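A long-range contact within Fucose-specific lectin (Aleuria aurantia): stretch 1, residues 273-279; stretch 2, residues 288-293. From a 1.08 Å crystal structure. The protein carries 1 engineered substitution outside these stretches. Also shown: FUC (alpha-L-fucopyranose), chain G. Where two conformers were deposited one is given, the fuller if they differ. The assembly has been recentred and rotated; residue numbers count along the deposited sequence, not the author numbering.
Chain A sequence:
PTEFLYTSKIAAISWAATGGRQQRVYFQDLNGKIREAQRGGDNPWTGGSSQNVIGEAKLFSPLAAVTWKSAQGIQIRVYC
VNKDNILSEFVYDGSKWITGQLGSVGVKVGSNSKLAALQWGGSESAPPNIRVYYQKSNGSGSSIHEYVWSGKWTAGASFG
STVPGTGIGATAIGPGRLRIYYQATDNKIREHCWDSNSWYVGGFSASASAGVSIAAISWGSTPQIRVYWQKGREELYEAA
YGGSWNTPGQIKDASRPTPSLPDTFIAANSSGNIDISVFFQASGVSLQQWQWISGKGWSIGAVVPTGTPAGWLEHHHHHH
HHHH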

# COMPACT_ATOMS: atom_id res chain seq x y z
N ASN A 273 -31.93 -5.53 13.33
CA ASN A 273 -32.02 -5.06 14.72
C ASN A 273 -31.27 -6.03 15.63
O ASN A 273 -31.88 -6.70 16.46
N ILE A 274 -29.93 -6.10 15.53
CA ILE A 274 -29.09 -5.29 14.66
C ILE A 274 -27.91 -6.14 14.18
O ILE A 274 -27.36 -6.93 14.95
N ASP A 275 -27.55 -5.96 12.91
CA ASP A 275 -26.35 -6.52 12.32
C ASP A 275 -25.43 -5.35 11.95
O ASP A 275 -25.90 -4.37 11.37
N ILE A 276 -24.15 -5.45 12.33
CA ILE A 276 -23.17 -4.38 12.10
C ILE A 276 -21.88 -4.99 11.55
O ILE A 276 -21.36 -5.95 12.11
N SER A 277 -21.36 -4.38 10.48
CA SER A 277 -20.02 -4.65 9.97
C SER A 277 -19.20 -3.36 10.01
O SER A 277 -19.70 -2.32 9.60
N VAL A 278 -17.94 -3.46 10.47
CA VAL A 278 -17.01 -2.34 10.37
C VAL A 278 -15.77 -2.84 9.64
O VAL A 278 -15.01 -3.66 10.17
N PHE A 279 -15.58 -2.35 8.41
CA PHE A 279 -14.52 -2.79 7.51
C PHE A 279 -13.23 -2.01 7.76
O PHE A 279 -13.27 -0.83 8.11
N GLN A 288 -10.83 -6.60 5.62
CA GLN A 288 -11.28 -7.32 6.78
C GLN A 288 -12.49 -6.61 7.37
O GLN A 288 -12.81 -5.48 6.98
N GLN A 289 -13.14 -7.24 8.34
CA GLN A 289 -14.19 -6.55 9.06
C GLN A 289 -14.35 -7.08 10.48
O GLN A 289 -14.13 -8.27 10.75
N TRP A 290 -14.74 -6.16 11.36
CA TRP A 290 -15.34 -6.47 12.62
C TRP A 290 -16.83 -6.75 12.40
O TRP A 290 -17.47 -6.12 11.56
N GLN A 291 -17.37 -7.68 13.18
CA GLN A 291 -18.78 -8.02 13.14
C GLN A 291 -19.32 -8.07 14.56
O GLN A 291 -18.64 -8.56 15.46
N TRP A 292 -20.54 -7.55 14.73
CA TRP A 292 -21.28 -7.63 15.97
C TRP A 292 -22.37 -8.70 15.84
O TRP A 292 -23.19 -8.60 14.94
N ILE A 293 -22.40 -9.66 16.75
CA ILE A 293 -23.42 -10.69 16.74
C ILE A 293 -24.07 -10.73 18.13
O ILE A 293 -23.37 -10.82 19.15

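The two strands run antiparallel, and three backbone hydrogen bonds link them. V278 and W290 share two reciprocal hydrogen bonds: V278 N donates to W290 O at 2.9 Å, and W290 N to V278 O at 2.8 Å. W292 N reaches I276 O at 3.2 Å. Beyond this, water 1 lies within hydrogen-bonding reach of two carbonyls, I274 O at 2.7 Å and W292 O at 2.8 Å, though it cannot donate to every acceptor around it.

Side chains alternate between two faces. I276 (m, t), V278 (t), W290 (m) and W292 (t) share one. There, beta-branched residues suit an extended backbone and pack close to it: I276 CB lies 4.1 Å from W292 CB, and V278 CB 4.3 Å from W290 CB. The W292 indole lays one face against fucose, its CE2 3.7 Å from FUC C5, a natural match for the sugar's C-H surface. I274 CG2 and I276 CD1 approach the methyl carbon FUC C6 at 3.7 and 3.8 Å, adding apolar contacts that suit a fucose-specific lectin.

S277, F279, Q289 and Q291 occupy the other face. Q289 (p, t) curls back so that its NE2 donates to W290 O at 3.0 Å, giving that carbonyl a second donor; NE2 also lies 2.8 Å from S277 OG. This small hydroxyl, like Q291 NE2, is satisfied elsewhere in the structure. F279 CD1 meets Q289 CB at 3.7 Å.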

# COMPACT_ATOMS: atom_id res chain seq x y z
CB ASN A 273 -33.47 -4.81 15.16
CG ASN A 273 -34.44 -5.84 14.63
OD1 ASN A 273 -34.40 -7.00 15.06
ND2 ASN A 273 -35.29 -5.44 13.71
CB ILE A 274 -28.60 -4.01 15.38
CG1 ILE A 274 -27.95 -3.01 14.42
CG2 ILE A 274 -27.67 -4.34 16.54
CD1 ILE A 274 -28.88 -2.45 13.36
CB ASP A 275 -26.69 -7.34 11.08
CG ASP A 275 -27.67 -8.46 11.37
OD1 ASP A 275 -27.36 -9.30 12.23
OD2 ASP A 275 -28.74 -8.47 10.73
CB ILE A 276 -22.85 -3.58 13.38
CG1 ILE A 276 -24.11 -3.07 14.08
CG2 ILE A 276 -21.89 -2.45 13.06
CD1 ILE A 276 -23.87 -2.55 15.48
CB SER A 277 -20.05 -5.17 8.56
OG SER A 277 -20.75 -6.40 8.48
CB VAL A 278 -16.65 -1.71 11.73
CG1 VAL A 278 -15.76 -0.49 11.53
CG2 VAL A 278 -17.88 -1.34 12.53
CB PHE A 279 -14.96 -2.61 6.06
CG PHE A 279 -16.15 -3.45 5.71
CD1 PHE A 279 -15.97 -4.75 5.27
CD2 PHE A 279 -17.44 -2.99 5.91
CE1 PHE A 279 -17.06 -5.56 4.98
CE2 PHE A 279 -18.53 -3.80 5.63
CZ PHE A 279 -18.34 -5.09 5.17
CB GLN A 288 -10.19 -7.35 7.86
CG GLN A 288 -8.82 -7.78 7.38
CD GLN A 288 -8.44 -9.19 7.76
OE1 GLN A 288 -9.06 -9.83 8.61
NE2 GLN A 288 -7.36 -9.66 7.14
CB GLN A 289 -15.54 -6.71 8.38
CG GLN A 289 -16.05 -8.14 8.44
CD GLN A 289 -17.53 -8.18 8.17
OE1 GLN A 289 -17.96 -8.61 7.11
NE2 GLN A 289 -18.31 -7.71 9.13
CB TRP A 290 -15.17 -5.29 13.59
CG TRP A 290 -13.75 -5.10 14.00
CD1 TRP A 290 -12.84 -4.24 13.46
CD2 TRP A 290 -13.06 -5.83 15.03
NE1 TRP A 290 -11.64 -4.37 14.11
CE2 TRP A 290 -11.75 -5.33 15.07
CE3 TRP A 290 -13.44 -6.82 15.94
CZ2 TRP A 290 -10.80 -5.82 15.97
CZ3 TRP A 290 -12.51 -7.30 16.83
CH2 TRP A 290 -11.21 -6.80 16.84
CB GLN A 291 -18.99 -9.37 12.44
CG GLN A 291 -18.32 -10.52 13.17
CD GLN A 291 -18.19 -11.78 12.35
OE1 GLN A 291 -18.67 -11.88 11.22
NE2 GLN A 291 -17.54 -12.77 12.92
CB TRP A 292 -21.95 -6.30 16.31
CG TRP A 292 -22.96 -6.51 17.39
CD1 TRP A 292 -24.29 -6.78 17.26
CD2 TRP A 292 -22.67 -6.58 18.79
NE1 TRP A 292 -24.86 -6.98 18.49
CE2 TRP A 292 -23.89 -6.85 19.45
CE3 TRP A 292 -21.51 -6.41 19.54
CZ2 TRP A 292 -23.96 -6.96 20.84
CZ3 TRP A 292 -21.59 -6.51 20.91
CH2 TRP A 292 -22.80 -6.78 21.55
CB ILE A 293 -22.83 -12.04 16.29
CG1 ILE A 293 -22.45 -12.01 14.81
CG2 ILE A 293 -23.79 -13.19 16.59
CD1 ILE A 293 -21.20 -12.80 14.47
C1 FUC G . -24.18 -2.30 22.45
C2 FUC G . -22.72 -1.89 22.30
C3 FUC G . -22.02 -2.79 21.28
C4 FUC G . -22.80 -2.81 19.96
C5 FUC G . -24.23 -3.23 20.25
C6 FUC G . -25.13 -3.28 19.02
O1 FUC G . -24.24 -3.59 23.07
O2 FUC G . -22.08 -1.98 23.57
O3 FUC G . -20.67 -2.36 21.12
O4 FUC G . -22.85 -1.52 19.34
O5 FUC G . -24.83 -2.33 21.18
O HOH W 1 -25.93 -9.26 15.11